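Local coordinates for IWS1 (Encephalitozoon cuniculi, PDB 2XPP), which binds the transcription elongation factor Spt6 and probably acts as a transcription factor in the regulation of RNA polymerase II transcription, at residues Lys14-Gln18 with Glu60-Ile66; Ile20-Asp24 with Gly36-Asn40; Ser45-Met49 with Arg86-Val90; Ile96-Leu101 with Trp134-Val138; Val110-Ser114 with Ala127-Val131. The contacts are given in a common frame with arbitrary orientation. Numbering follows the deposited sequence.

Contact 1 (Lys14-Gln18 with Glu60-Ile66)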
# COMPACT_ATOMS: atom_id res chain seq x y z
N LYS A 14 0.73 1.17 -13.74
CA LYS A 14 1.72 0.49 -12.91
C LYS A 14 3.11 1.08 -13.17
O LYS A 14 3.81 1.46 -12.23
CB LYS A 14 1.69 -1.01 -13.21
CG LYS A 14 2.62 -1.84 -12.26
CD LYS A 14 2.64 -3.32 -12.64
CE LYS A 14 3.63 -4.11 -11.75
NZ LYS A 14 2.93 -4.44 -10.46
N LYS A 15 3.48 1.21 -14.44
CA LYS A 15 4.80 1.74 -14.80
C LYS A 15 4.94 3.21 -14.36
O LYS A 15 6.02 3.63 -13.88
CB LYS A 15 5.04 1.60 -16.31
CG LYS A 15 6.36 2.22 -16.80
CD LYS A 15 6.54 2.10 -18.31
CE LYS A 15 8.00 2.23 -18.74
NZ LYS A 15 8.77 3.16 -17.86
N ARG A 16 3.86 3.96 -14.48
CA ARG A 16 3.89 5.35 -14.05
C ARG A 16 4.18 5.46 -12.55
O ARG A 16 5.02 6.28 -12.11
CB ARG A 16 2.58 6.04 -14.37
CG ARG A 16 2.61 7.53 -14.11
CD ARG A 16 1.31 8.16 -14.58
NE ARG A 16 1.24 9.53 -14.09
CZ ARG A 16 0.15 10.28 -14.09
NH1 ARG A 16 -1.01 9.80 -14.58
NH2 ARG A 16 0.22 11.52 -13.61
N MET A 17 3.51 4.61 -11.76
CA MET A 17 3.67 4.62 -10.31
C MET A 17 5.07 4.18 -9.94
O MET A 17 5.68 4.79 -9.05
CB MET A 17 2.67 3.70 -9.63
CG MET A 17 1.31 4.35 -9.58
SD MET A 17 0.14 3.37 -8.58
CE MET A 17 0.57 4.01 -6.94
N GLN A 18 5.60 3.18 -10.67
CA GLN A 18 6.97 2.72 -10.45
C GLN A 18 7.98 3.82 -10.72
O GLN A 18 8.94 3.99 -9.96
CB GLN A 18 7.31 1.54 -11.39
CG GLN A 18 6.67 0.22 -10.97
CD GLN A 18 6.92 -0.89 -11.99
OE1 GLN A 18 7.47 -0.63 -13.07
NE2 GLN A 18 6.52 -2.11 -11.66
N GLU A 60 -2.54 -7.28 -12.20
CA GLU A 60 -1.24 -6.82 -12.63
C GLU A 60 -0.33 -6.41 -11.48
O GLU A 60 0.75 -5.86 -11.71
CB GLU A 60 -1.34 -5.71 -13.68
CG GLU A 60 -1.85 -6.21 -15.06
CD GLU A 60 -1.03 -7.39 -15.66
OE1 GLU A 60 0.18 -7.22 -15.93
OE2 GLU A 60 -1.59 -8.49 -15.86
N GLY A 61 -0.76 -6.67 -10.24
CA GLY A 61 0.11 -6.47 -9.05
C GLY A 61 0.23 -5.03 -8.60
O GLY A 61 1.23 -4.62 -7.99
N ILE A 62 -0.83 -4.24 -8.82
CA ILE A 62 -0.75 -2.82 -8.48
C ILE A 62 -0.55 -2.64 -6.96
O ILE A 62 -0.12 -1.56 -6.50
CB ILE A 62 -1.99 -2.00 -8.96
CG1 ILE A 62 -1.70 -0.49 -9.04
CG2 ILE A 62 -3.18 -2.24 -8.02
CD1 ILE A 62 -0.63 -0.12 -10.04
N LEU A 63 -0.92 -3.65 -6.16
CA LEU A 63 -0.70 -3.52 -4.73
C LEU A 63 0.77 -3.36 -4.39
O LEU A 63 1.08 -2.75 -3.34
CB LEU A 63 -1.33 -4.67 -3.89
CG LEU A 63 -2.85 -4.68 -3.99
CD1 LEU A 63 -3.41 -5.93 -3.28
CD2 LEU A 63 -3.53 -3.41 -3.42
N ASP A 64 1.66 -3.89 -5.23
CA ASP A 64 3.12 -3.71 -5.04
C ASP A 64 3.49 -2.23 -5.10
O ASP A 64 4.30 -1.75 -4.27
CB ASP A 64 3.93 -4.44 -6.14
CG ASP A 64 3.81 -5.96 -6.08
OD1 ASP A 64 3.12 -6.53 -5.21
OD2 ASP A 64 4.43 -6.59 -6.95
N GLU A 65 2.93 -1.49 -6.07
CA GLU A 65 3.26 -0.05 -6.25
C GLU A 65 2.59 0.77 -5.15
O GLU A 65 3.19 1.72 -4.62
CB GLU A 65 2.81 0.48 -7.62
CG GLU A 65 3.81 0.05 -8.72
CD GLU A 65 3.85 -1.45 -8.92
OE1 GLU A 65 2.78 -2.13 -8.94
OE2 GLU A 65 4.96 -1.99 -9.06
N ILE A 66 1.35 0.40 -4.79
CA ILE A 66 0.68 1.11 -3.69
C ILE A 66 1.50 0.96 -2.39
O ILE A 66 1.77 1.96 -1.69
CB ILE A 66 -0.77 0.68 -3.52
CG1 ILE A 66 -1.57 1.17 -4.74
CG2 ILE A 66 -1.35 1.34 -2.23
CD1 ILE A 66 -3.02 0.50 -4.79
O HOH W 1 5.86 -4.52 -9.06
O HOH W 2 3.84 -6.85 -9.53
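Lys-14 reaches furthest across the gap between helix 5-30 and the start of helix 62-70. Its backbone and CB rest on the apolar end of Ile-62 (Lys-14 CA to Ile-62 CD1, 3.8 Å), while the extended chain carries the ammonium over to a cluster of oxygens. There Lys-14 NZ hydrogen-bonds Glu-60 O at 2.9 Å and forms a salt bridge with Glu-65 OE1 at 2.8 Å. Glu-60 O lies where helix 54-59 ends in a Schellman motif, with Gly-61 as its positive-phi C-prime residue; a CB there would also crowd Lys-14 NZ. Water 2 accepts from Lys-14 NZ and donates to Asp-64 OD2, 2.7 Å from each, and so links the lysine to a second carboxylate. One turn on, Met-17 points toward the other helix. Its flexible chain fills the space beside the polar group, with Met-17 SD 3.9 Å from Ile-62 CD1 and Met-17 CB 3.8 Å from Glu-65 CB. Helix 5-30 thus packs nearly parallel on helix 62-70 of this all-helical domain (23°, axes 9.5 Å apart). Gln-18, uncharged but able to donate, then gives a hydrogen bond from Gln-18 NE2 to Glu-65 OE2 (3.0 Å), an oxygen that water 1 also serves. Each oxygen of the buried Glu-65 carboxylate thus has a donor from helix 5-30, and its charge is balanced by Lys-14, which makes burial between the helices affordable.

Contact 2 (Ile20-Asp24 with Gly36-Asn40)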
# COMPACT_ATOMS: atom_id res chain seq x y z
N ILE A 20 7.60 7.07 -10.75
CA ILE A 20 7.52 8.17 -9.77
C ILE A 20 8.20 7.76 -8.46
O ILE A 20 8.95 8.55 -7.84
CB ILE A 20 6.07 8.58 -9.53
CG1 ILE A 20 5.50 9.27 -10.77
CG2 ILE A 20 5.96 9.46 -8.24
CD1 ILE A 20 3.94 9.32 -10.78
N LEU A 21 7.95 6.53 -8.02
CA LEU A 21 8.54 6.05 -6.77
C LEU A 21 10.06 6.04 -6.91
O LEU A 21 10.74 6.54 -6.00
CB LEU A 21 7.97 4.66 -6.39
CG LEU A 21 8.57 4.00 -5.15
CD1 LEU A 21 8.28 4.84 -3.92
CD2 LEU A 21 7.93 2.67 -5.04
N LYS A 22 10.59 5.45 -8.00
CA LYS A 22 12.05 5.35 -8.18
C LYS A 22 12.71 6.71 -8.17
O LYS A 22 13.79 6.87 -7.56
CB LYS A 22 12.38 4.60 -9.49
CG LYS A 22 12.01 3.11 -9.32
CD LYS A 22 12.22 2.28 -10.62
CE LYS A 22 11.73 0.83 -10.42
NZ LYS A 22 12.25 -0.07 -11.53
N LYS A 23 12.07 7.68 -8.84
CA LYS A 23 12.63 9.06 -8.97
C LYS A 23 12.62 9.76 -7.62
O LYS A 23 13.61 10.46 -7.29
CB LYS A 23 11.85 9.88 -9.98
CG LYS A 23 12.58 11.17 -10.52
CD LYS A 23 12.00 11.50 -11.93
CE LYS A 23 12.11 10.25 -12.88
NZ LYS A 23 10.96 9.93 -13.85
N ASP A 24 11.56 9.55 -6.83
CA ASP A 24 11.45 10.24 -5.53
C ASP A 24 12.48 9.61 -4.61
O ASP A 24 13.20 10.32 -3.89
CB ASP A 24 10.04 10.09 -4.93
CG ASP A 24 9.12 11.24 -5.27
OD1 ASP A 24 9.49 12.14 -6.07
OD2 ASP A 24 7.99 11.22 -4.69
N GLY A 36 7.44 13.95 -6.58
CA GLY A 36 6.67 13.21 -7.61
C GLY A 36 5.39 12.58 -7.08
O GLY A 36 4.31 12.70 -7.73
N LYS A 37 5.46 11.97 -5.90
CA LYS A 37 4.27 11.35 -5.33
C LYS A 37 3.23 12.38 -5.02
O LYS A 37 2.04 12.23 -5.36
CB LYS A 37 4.59 10.54 -4.06
CG LYS A 37 5.40 9.28 -4.35
CD LYS A 37 5.67 8.45 -3.06
CE LYS A 37 6.38 9.28 -1.99
NZ LYS A 37 7.70 9.75 -2.47
N ILE A 38 3.66 13.43 -4.35
CA ILE A 38 2.67 14.44 -3.96
C ILE A 38 2.04 15.15 -5.15
O ILE A 38 0.85 15.49 -5.10
CB ILE A 38 3.26 15.39 -2.87
CG1 ILE A 38 2.16 16.24 -2.23
CG2 ILE A 38 4.32 16.28 -3.42
CD1 ILE A 38 1.27 15.44 -1.30
N GLU A 39 2.81 15.37 -6.22
CA GLU A 39 2.31 16.11 -7.39
C GLU A 39 1.35 15.24 -8.23
O GLU A 39 0.58 15.77 -9.05
CB GLU A 39 3.47 16.64 -8.25
CG GLU A 39 4.23 17.78 -7.54
CD GLU A 39 5.58 18.15 -8.19
OE1 GLU A 39 6.01 17.45 -9.13
OE2 GLU A 39 6.21 19.16 -7.75
N ASN A 40 1.39 13.93 -8.01
CA ASN A 40 0.63 13.01 -8.87
C ASN A 40 -0.42 12.20 -8.14
O ASN A 40 -1.23 11.52 -8.78
CB ASN A 40 1.60 12.06 -9.58
CG ASN A 40 2.39 12.75 -10.66
OD1 ASN A 40 1.88 12.96 -11.77
ND2 ASN A 40 3.61 13.17 -10.35
O HOH W 3 6.15 13.48 -2.93
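This is a largely polar contact between consecutive helices, with an isoleucine packed beside it: a carboxylate from helix 5-30 receives the first amides of helix 36-48, close to the turn that joins the two. The segments run roughly antiparallel, at 139°, with axes 9.5 Å apart. Asp-24 does most of the polar work. Asp-24 OD1 accepts from Gly-36 N at 2.8 Å and Asp-24 OD2 from Lys-37 N at 2.9 Å. Amides in the first turn of a helix have no carbonyl of their own helix to bind, so a negatively charged aspartate from a neighbour suits them well. The lysine side chain folds back, so that Lys-37 NZ forms a salt bridge with Asp-24 OD2 at 2.7 Å and balances the charge. Glycine fits position 36 because the surfaces meet so closely: a CB there would clash with Asp-24 OD1 and press on Ile-20 CG2, which already lies 3.4 Å from Gly-36 C. At its other end Ile-20 CD1 meets Asn-40 CG at 3.8 Å. Asn-40 itself is held by a hydrogen bond from Asn-40 ND2 to Gly-36 O (2.8 Å), while its OD1 accepts from Arg-16 of helix 5-30. Beside the contact, Trp-69 of helix 62-70 packs on Ile-20, Leu-21 and Lys-37, and Ile-83 of helix 81-92 touches Lys-37 and Ile-38, so the pair is backed by two later helices.

Contact 3 (Ser45-Met49 with Arg86-Val90)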
# COMPACT_ATOMS: atom_id res chain seq x y z
N SER A 45 -4.61 8.44 -7.85
CA SER A 45 -5.59 7.84 -6.94
C SER A 45 -7.01 7.80 -7.56
O SER A 45 -7.76 6.83 -7.38
CB SER A 45 -5.56 8.51 -5.57
OG SER A 45 -6.07 9.85 -5.62
N ASP A 46 -7.37 8.84 -8.28
CA ASP A 46 -8.63 8.86 -9.01
C ASP A 46 -8.72 7.70 -10.01
O ASP A 46 -9.75 7.04 -10.09
CB ASP A 46 -8.84 10.19 -9.72
CG ASP A 46 -9.30 11.29 -8.77
OD1 ASP A 46 -9.38 11.06 -7.53
OD2 ASP A 46 -9.57 12.41 -9.25
N ILE A 47 -7.64 7.44 -10.75
CA ILE A 47 -7.61 6.30 -11.66
C ILE A 47 -7.66 4.95 -10.92
O ILE A 47 -8.38 4.04 -11.34
CB ILE A 47 -6.39 6.33 -12.59
CG1 ILE A 47 -6.39 7.64 -13.39
CG2 ILE A 47 -6.33 5.08 -13.47
CD1 ILE A 47 -5.07 7.94 -14.07
N LEU A 48 -6.92 4.84 -9.83
CA LEU A 48 -6.90 3.62 -9.04
C LEU A 48 -8.27 3.28 -8.48
O LEU A 48 -8.50 2.12 -8.10
CB LEU A 48 -5.91 3.74 -7.89
CG LEU A 48 -4.43 3.79 -8.26
CD1 LEU A 48 -3.68 4.07 -6.97
CD2 LEU A 48 -3.97 2.44 -8.87
N MET A 49 -9.14 4.28 -8.43
CA MET A 49 -10.53 4.07 -7.93
C MET A 49 -11.50 3.50 -8.98
O MET A 49 -12.65 3.21 -8.65
CB MET A 49 -11.14 5.39 -7.39
CG MET A 49 -10.37 6.08 -6.28
SD MET A 49 -10.82 5.39 -4.71
CE MET A 49 -10.23 6.64 -3.63
N ARG A 86 -4.65 9.33 1.18
CA ARG A 86 -5.34 9.05 -0.06
C ARG A 86 -5.18 7.58 -0.51
O ARG A 86 -6.15 6.99 -0.96
CB ARG A 86 -4.83 9.95 -1.14
CG ARG A 86 -5.59 9.75 -2.41
CD ARG A 86 -7.03 10.33 -2.30
NE ARG A 86 -7.67 10.16 -3.59
CZ ARG A 86 -8.94 9.87 -3.80
NH1 ARG A 86 -9.78 9.71 -2.78
NH2 ARG A 86 -9.37 9.73 -5.05
N LEU A 87 -3.99 7.03 -0.35
CA LEU A 87 -3.75 5.61 -0.69
C LEU A 87 -4.48 4.67 0.24
O LEU A 87 -4.92 3.62 -0.21
CB LEU A 87 -2.27 5.24 -0.84
CG LEU A 87 -1.66 5.93 -2.09
CD1 LEU A 87 -0.20 5.48 -2.14
CD2 LEU A 87 -2.40 5.57 -3.38
N LEU A 88 -4.62 5.00 1.52
CA LEU A 88 -5.40 4.12 2.40
C LEU A 88 -6.86 4.18 1.94
O LEU A 88 -7.56 3.18 1.98
CB LEU A 88 -5.33 4.55 3.87
CG LEU A 88 -3.99 4.23 4.55
CD1 LEU A 88 -4.11 4.65 5.99
CD2 LEU A 88 -3.55 2.76 4.47
N ASP A 89 -7.33 5.37 1.53
CA ASP A 89 -8.71 5.50 1.00
C ASP A 89 -8.91 4.62 -0.24
O ASP A 89 -9.98 3.95 -0.37
CB ASP A 89 -8.98 6.98 0.65
CG ASP A 89 -10.37 7.23 0.07
OD1 ASP A 89 -11.38 6.68 0.59
OD2 ASP A 89 -10.43 8.03 -0.90
N VAL A 90 -7.96 4.68 -1.17
CA VAL A 90 -7.95 3.79 -2.36
C VAL A 90 -8.08 2.29 -1.98
O VAL A 90 -8.98 1.59 -2.48
CB VAL A 90 -6.71 4.01 -3.24
CG1 VAL A 90 -6.53 2.88 -4.30
CG2 VAL A 90 -6.82 5.37 -3.97
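A single arginine is held at the edge of its guanidinium by Ser-45 and Asp-46 and overlaid on one face by a methionine methyl. Arg-86 NE donates to Ser-45 OG at 2.6 Å; Arg-86 NH2 forms a salt bridge with Asp-46 OD1 at 2.8 Å, although the hydrogen bond within it is weak. Within its own helix, Arg-86 NH1 forms a separate salt bridge with Asp-89 OD2 at 2.6 Å, which completes a network of one positive and two negative side chains. Over the guanidinium plane sits Met-49 CE, 3.2 Å from Arg-86 NH1 and 3.1 Å from Asp-89 OD2. Arginine suits this place because its planar group offers several N-H donors to partners on two helices at once. Helix 81-92, which supplies it, belongs to the helical bundle that Iws1 shares with TFIIS, Elongin A and Med26, and the contact joins the C-terminal end of helix 36-48 to helix 81-92. On the inner side the surface turns apolar. Val-90, branched and compact, receives Ser-45, Leu-48 and Met-49: Leu-48 CB lies 3.7 Å from Val-90 CG1, while Ser-45 CB and Met-49 CE each lie 3.7 Å from Val-90 CG2. The small serine lets the arginine in without holding the helices apart. Leu-48 CD1 meets Leu-87 CD2 at 4.1 Å, and Leu-48 packs on toward Ile-62 of helix 62-70 and Leu-13 of helix 5-30.

Contact 4 (Ile96-Leu101 with Trp134-Val138)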
# COMPACT_ATOMS: atom_id res chain seq x y z
N ILE A 96 -10.02 -6.78 -2.28
CA ILE A 96 -8.72 -7.41 -1.99
C ILE A 96 -8.89 -8.72 -1.24
O ILE A 96 -9.55 -8.76 -0.19
CB ILE A 96 -7.83 -6.40 -1.27
CG1 ILE A 96 -7.43 -5.26 -2.24
CG2 ILE A 96 -6.60 -7.07 -0.72
CD1 ILE A 96 -6.77 -4.04 -1.54
N HIS A 97 -8.30 -9.77 -1.77
CA HIS A 97 -8.52 -11.09 -1.22
C HIS A 97 -7.18 -11.67 -0.80
O HIS A 97 -6.13 -11.08 -1.04
CB HIS A 97 -9.25 -12.01 -2.23
CG HIS A 97 -10.60 -11.49 -2.65
ND1 HIS A 97 -11.48 -10.87 -1.77
CD2 HIS A 97 -11.21 -11.46 -3.86
CE1 HIS A 97 -12.57 -10.51 -2.42
NE2 HIS A 97 -12.44 -10.86 -3.69
N LYS A 98 -7.24 -12.84 -0.16
CA LYS A 98 -6.03 -13.47 0.37
C LYS A 98 -4.83 -13.48 -0.58
O LYS A 98 -3.73 -13.13 -0.18
CB LYS A 98 -6.41 -14.89 0.81
CG LYS A 98 -5.21 -15.75 1.23
CD LYS A 98 -5.65 -17.19 1.55
CE LYS A 98 -6.25 -17.94 0.36
NZ LYS A 98 -7.75 -17.92 0.35
N GLU A 99 -5.04 -13.91 -1.82
CA GLU A 99 -3.95 -14.06 -2.79
C GLU A 99 -3.29 -12.75 -3.13
O GLU A 99 -2.07 -12.67 -3.21
CB GLU A 99 -4.43 -14.78 -4.05
CG GLU A 99 -4.94 -16.23 -3.80
CD GLU A 99 -6.40 -16.33 -3.31
OE1 GLU A 99 -7.16 -15.29 -3.21
OE2 GLU A 99 -6.78 -17.50 -3.00
N HIS A 100 -4.09 -11.69 -3.27
CA HIS A 100 -3.56 -10.35 -3.49
C HIS A 100 -2.65 -9.89 -2.34
O HIS A 100 -1.61 -9.26 -2.58
CB HIS A 100 -4.70 -9.32 -3.59
CG HIS A 100 -5.69 -9.61 -4.67
ND1 HIS A 100 -7.06 -9.61 -4.45
CD2 HIS A 100 -5.52 -9.83 -5.99
CE1 HIS A 100 -7.67 -9.89 -5.58
NE2 HIS A 100 -6.76 -10.03 -6.53
N LEU A 101 -3.07 -10.19 -1.11
CA LEU A 101 -2.32 -9.78 0.09
C LEU A 101 -1.02 -10.58 0.25
O LEU A 101 0.04 -10.00 0.55
CB LEU A 101 -3.21 -9.95 1.32
CG LEU A 101 -4.41 -8.98 1.35
CD1 LEU A 101 -5.40 -9.42 2.40
CD2 LEU A 101 -3.90 -7.51 1.54
N TRP A 134 -9.26 -6.78 6.17
CA TRP A 134 -8.44 -7.83 5.52
C TRP A 134 -8.25 -9.06 6.40
O TRP A 134 -8.04 -10.18 5.87
CB TRP A 134 -7.09 -7.28 5.14
CG TRP A 134 -7.19 -6.23 4.06
CD1 TRP A 134 -8.28 -5.96 3.28
CD2 TRP A 134 -6.17 -5.33 3.68
NE1 TRP A 134 -7.98 -4.90 2.42
CE2 TRP A 134 -6.70 -4.50 2.66
CE3 TRP A 134 -4.86 -5.11 4.12
CZ2 TRP A 134 -5.93 -3.48 2.03
CZ3 TRP A 134 -4.10 -4.09 3.49
CH2 TRP A 134 -4.65 -3.30 2.46
N THR A 135 -8.31 -8.90 7.73
CA THR A 135 -8.27 -10.10 8.63
C THR A 135 -9.38 -11.09 8.33
O THR A 135 -9.18 -12.30 8.51
CB THR A 135 -8.22 -9.72 10.13
OG1 THR A 135 -7.06 -8.89 10.34
CG2 THR A 135 -8.17 -10.98 11.04
N ASN A 136 -10.53 -10.61 7.86
CA ASN A 136 -11.58 -11.50 7.41
C ASN A 136 -11.13 -12.48 6.35
O ASN A 136 -11.68 -13.58 6.31
CB ASN A 136 -12.80 -10.75 6.90
CG ASN A 136 -13.58 -10.10 8.01
OD1 ASN A 136 -14.01 -10.75 8.93
ND2 ASN A 136 -13.75 -8.79 7.92
N GLU A 137 -10.17 -12.09 5.50
CA GLU A 137 -9.65 -12.99 4.44
C GLU A 137 -8.91 -14.16 5.03
O GLU A 137 -8.79 -15.24 4.41
CB GLU A 137 -8.77 -12.23 3.44
CG GLU A 137 -9.47 -11.03 2.81
CD GLU A 137 -10.74 -11.39 2.02
OE1 GLU A 137 -10.70 -12.36 1.24
OE2 GLU A 137 -11.77 -10.68 2.17
N VAL A 138 -8.42 -14.01 6.26
CA VAL A 138 -7.90 -15.18 6.99
C VAL A 138 -8.98 -16.24 7.31
O VAL A 138 -8.72 -17.46 7.28
CB VAL A 138 -7.13 -14.74 8.23
CG1 VAL A 138 -6.72 -15.94 9.13
CG2 VAL A 138 -5.89 -13.98 7.78
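The chi1 m rotamer of Trp-134 brings its indole against the start of helix 98-104, where Leu-101 covers one face. Leu-101, in its m,t rotamer, sets CD2 3.9 Å from the centroid of the six-membered ring of Trp-134, 20° off the normal: a CH-pi contact. Ile-96 reaches the same indole, with Ile-96 CD1 3.7 Å from Trp-134 CZ2. Glu-137 is coiled, m at both chi1 and chi2, which brings its carboxylate beside the helix start; Glu-137 OE1 accepts a weak hydrogen bond from His-97 ND1 at 3.4 Å. His-97 is the N-cap residue, and its backbone His-97 N donates to His-100 ND1 at 3.0 Å. Side chains of Spt6 pack on Lys-98, Leu-101, Thr-135 and Val-138, which places this contact at the Spt6-binding surface. The one hydrogen bond between the segments being weak, they are joined by packing on the indole and by the covering of the Glu-137 side chain, whose carboxylate lies against Ile-96 O and His-97.

Contact 5 (Val110-Ser114 with Ala127-Val131)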
# COMPACT_ATOMS: atom_id res chain seq x y z
N VAL A 110 0.52 -1.52 5.83
CA VAL A 110 -0.71 -1.04 6.46
C VAL A 110 -0.72 -1.39 7.95
O VAL A 110 -1.13 -0.55 8.77
CB VAL A 110 -1.97 -1.56 5.74
CG1 VAL A 110 -3.26 -1.15 6.52
CG2 VAL A 110 -1.97 -1.02 4.25
N TYR A 111 -0.23 -2.60 8.29
CA TYR A 111 -0.11 -3.00 9.66
C TYR A 111 0.79 -2.00 10.41
O TYR A 111 0.46 -1.55 11.53
CB TYR A 111 0.35 -4.45 9.82
CG TYR A 111 0.35 -4.83 11.28
CD1 TYR A 111 -0.85 -5.16 11.94
CD2 TYR A 111 1.52 -4.72 12.04
CE1 TYR A 111 -0.86 -5.44 13.30
CE2 TYR A 111 1.52 -5.00 13.40
CZ TYR A 111 0.33 -5.37 14.01
OH TYR A 111 0.33 -5.67 15.37
N PHE A 112 1.91 -1.62 9.78
CA PHE A 112 2.78 -0.66 10.43
C PHE A 112 2.07 0.68 10.68
O PHE A 112 2.21 1.28 11.76
CB PHE A 112 4.08 -0.45 9.63
CG PHE A 112 4.95 0.61 10.23
CD1 PHE A 112 5.55 0.42 11.50
CD2 PHE A 112 5.11 1.81 9.58
CE1 PHE A 112 6.35 1.45 12.08
CE2 PHE A 112 5.88 2.83 10.15
CZ PHE A 112 6.48 2.66 11.38
N TYR A 113 1.28 1.13 9.72
CA TYR A 113 0.56 2.39 9.89
C TYR A 113 -0.34 2.29 11.10
O TYR A 113 -0.49 3.29 11.82
CB TYR A 113 -0.26 2.72 8.66
CG TYR A 113 0.51 3.41 7.54
CD1 TYR A 113 -0.11 4.43 6.80
CD2 TYR A 113 1.83 3.04 7.20
CE1 TYR A 113 0.57 5.09 5.74
CE2 TYR A 113 2.52 3.71 6.14
CZ TYR A 113 1.87 4.73 5.44
OH TYR A 113 2.49 5.40 4.40
N SER A 114 -0.94 1.12 11.32
CA SER A 114 -1.91 0.93 12.41
C SER A 114 -1.25 0.98 13.79
O SER A 114 -1.94 1.17 14.80
CB SER A 114 -2.72 -0.36 12.24
OG SER A 114 -2.00 -1.57 12.56
N ALA A 127 -5.95 2.81 9.09
CA ALA A 127 -5.16 1.61 8.86
C ALA A 127 -5.71 0.43 9.69
O ALA A 127 -5.74 -0.70 9.23
CB ALA A 127 -3.68 1.87 9.26
N LYS A 128 -6.06 0.71 10.93
CA LYS A 128 -6.61 -0.34 11.83
C LYS A 128 -7.85 -0.95 11.20
O LYS A 128 -8.04 -2.17 11.20
CB LYS A 128 -6.92 0.22 13.20
CG LYS A 128 -5.71 0.28 14.08
CD LYS A 128 -6.05 0.63 15.52
CE LYS A 128 -4.76 0.75 16.34
NZ LYS A 128 -4.20 -0.61 16.71
N ALA A 129 -8.73 -0.09 10.67
CA ALA A 129 -9.96 -0.59 10.08
C ALA A 129 -9.68 -1.46 8.83
O ALA A 129 -10.34 -2.50 8.57
CB ALA A 129 -10.86 0.60 9.74
N LEU A 130 -8.68 -1.05 8.05
CA LEU A 130 -8.30 -1.78 6.87
C LEU A 130 -7.69 -3.15 7.29
O LEU A 130 -8.00 -4.20 6.68
CB LEU A 130 -7.30 -0.94 6.09
CG LEU A 130 -7.03 -1.28 4.66
CD1 LEU A 130 -8.34 -1.40 3.83
CD2 LEU A 130 -6.14 -0.15 4.07
N VAL A 131 -6.85 -3.16 8.33
CA VAL A 131 -6.31 -4.44 8.85
C VAL A 131 -7.47 -5.31 9.30
O VAL A 131 -7.51 -6.51 9.03
CB VAL A 131 -5.30 -4.23 10.04
CG1 VAL A 131 -4.91 -5.56 10.74
CG2 VAL A 131 -4.06 -3.54 9.58
O HOH W 4 -3.29 -2.44 14.88
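Ala-127 opens the second segment where the helices come closest. Its CA is 4.9 Å from Ser-114 CA, and its methyl wedges into the backbone of helix 106-115: Ala-127 CB is 3.5 Å from both Val-110 O and Ser-114 N, and 3.6 Å from Tyr-113 CB. The small methyl suits this place, where the segment axes come within 8.2 Å; they cross at -132°. Lys-128 is exposed; its aliphatic chain covers serine (Lys-128 CG to Ser-114 CB, 3.6 Å), and water 4 accepts from Lys-128 NZ at 2.7 Å and donates to Ser-114 OG at 2.8 Å. That hydroxyl in turn donates to Tyr-111 O in its own helix. Leu-130 turns inward, Leu-130 CD2 meeting Val-110 CG1 at 3.9 Å, and also packs on Leu-88 and Leu-91 of helix 81-92. Val-131 completes the face: Val-131 CG2 touches Val-110 CG1 and Tyr-111 CA, both at 4.0 Å, while Val-131 CG1 sits at the edge of the Tyr-111 ring. An aromatic side chain of Spt6 packs on Val-131. Small and branched apolar residues therefore hold this pair of bundle helices by close fit, and a water links Ser-114 to Lys-128 at the exposed border.

From the N terminus, helix 5-30 takes part in two contacts. Contact 2 closes the short loop to helix 36-48 and is nested inside the larger loop that contact 1 closes at helix 62-70; Arg-16 and Asn-40 join the two. Contact 3 crosses contact 1, since helix 36-48 lies within the loop of contact 1 but pairs with helix 81-92 beyond it. Leu-48 packs on Ile-62 and Met-17 where they meet. Contact 4 then opens a separate loop from residue 96 to 138, with contact 5 nested within it. Leu-88 against Leu-130, and Leu-63 against Ile-96 and His-100, tie helices 81-92 and 62-70 to this C-terminal part.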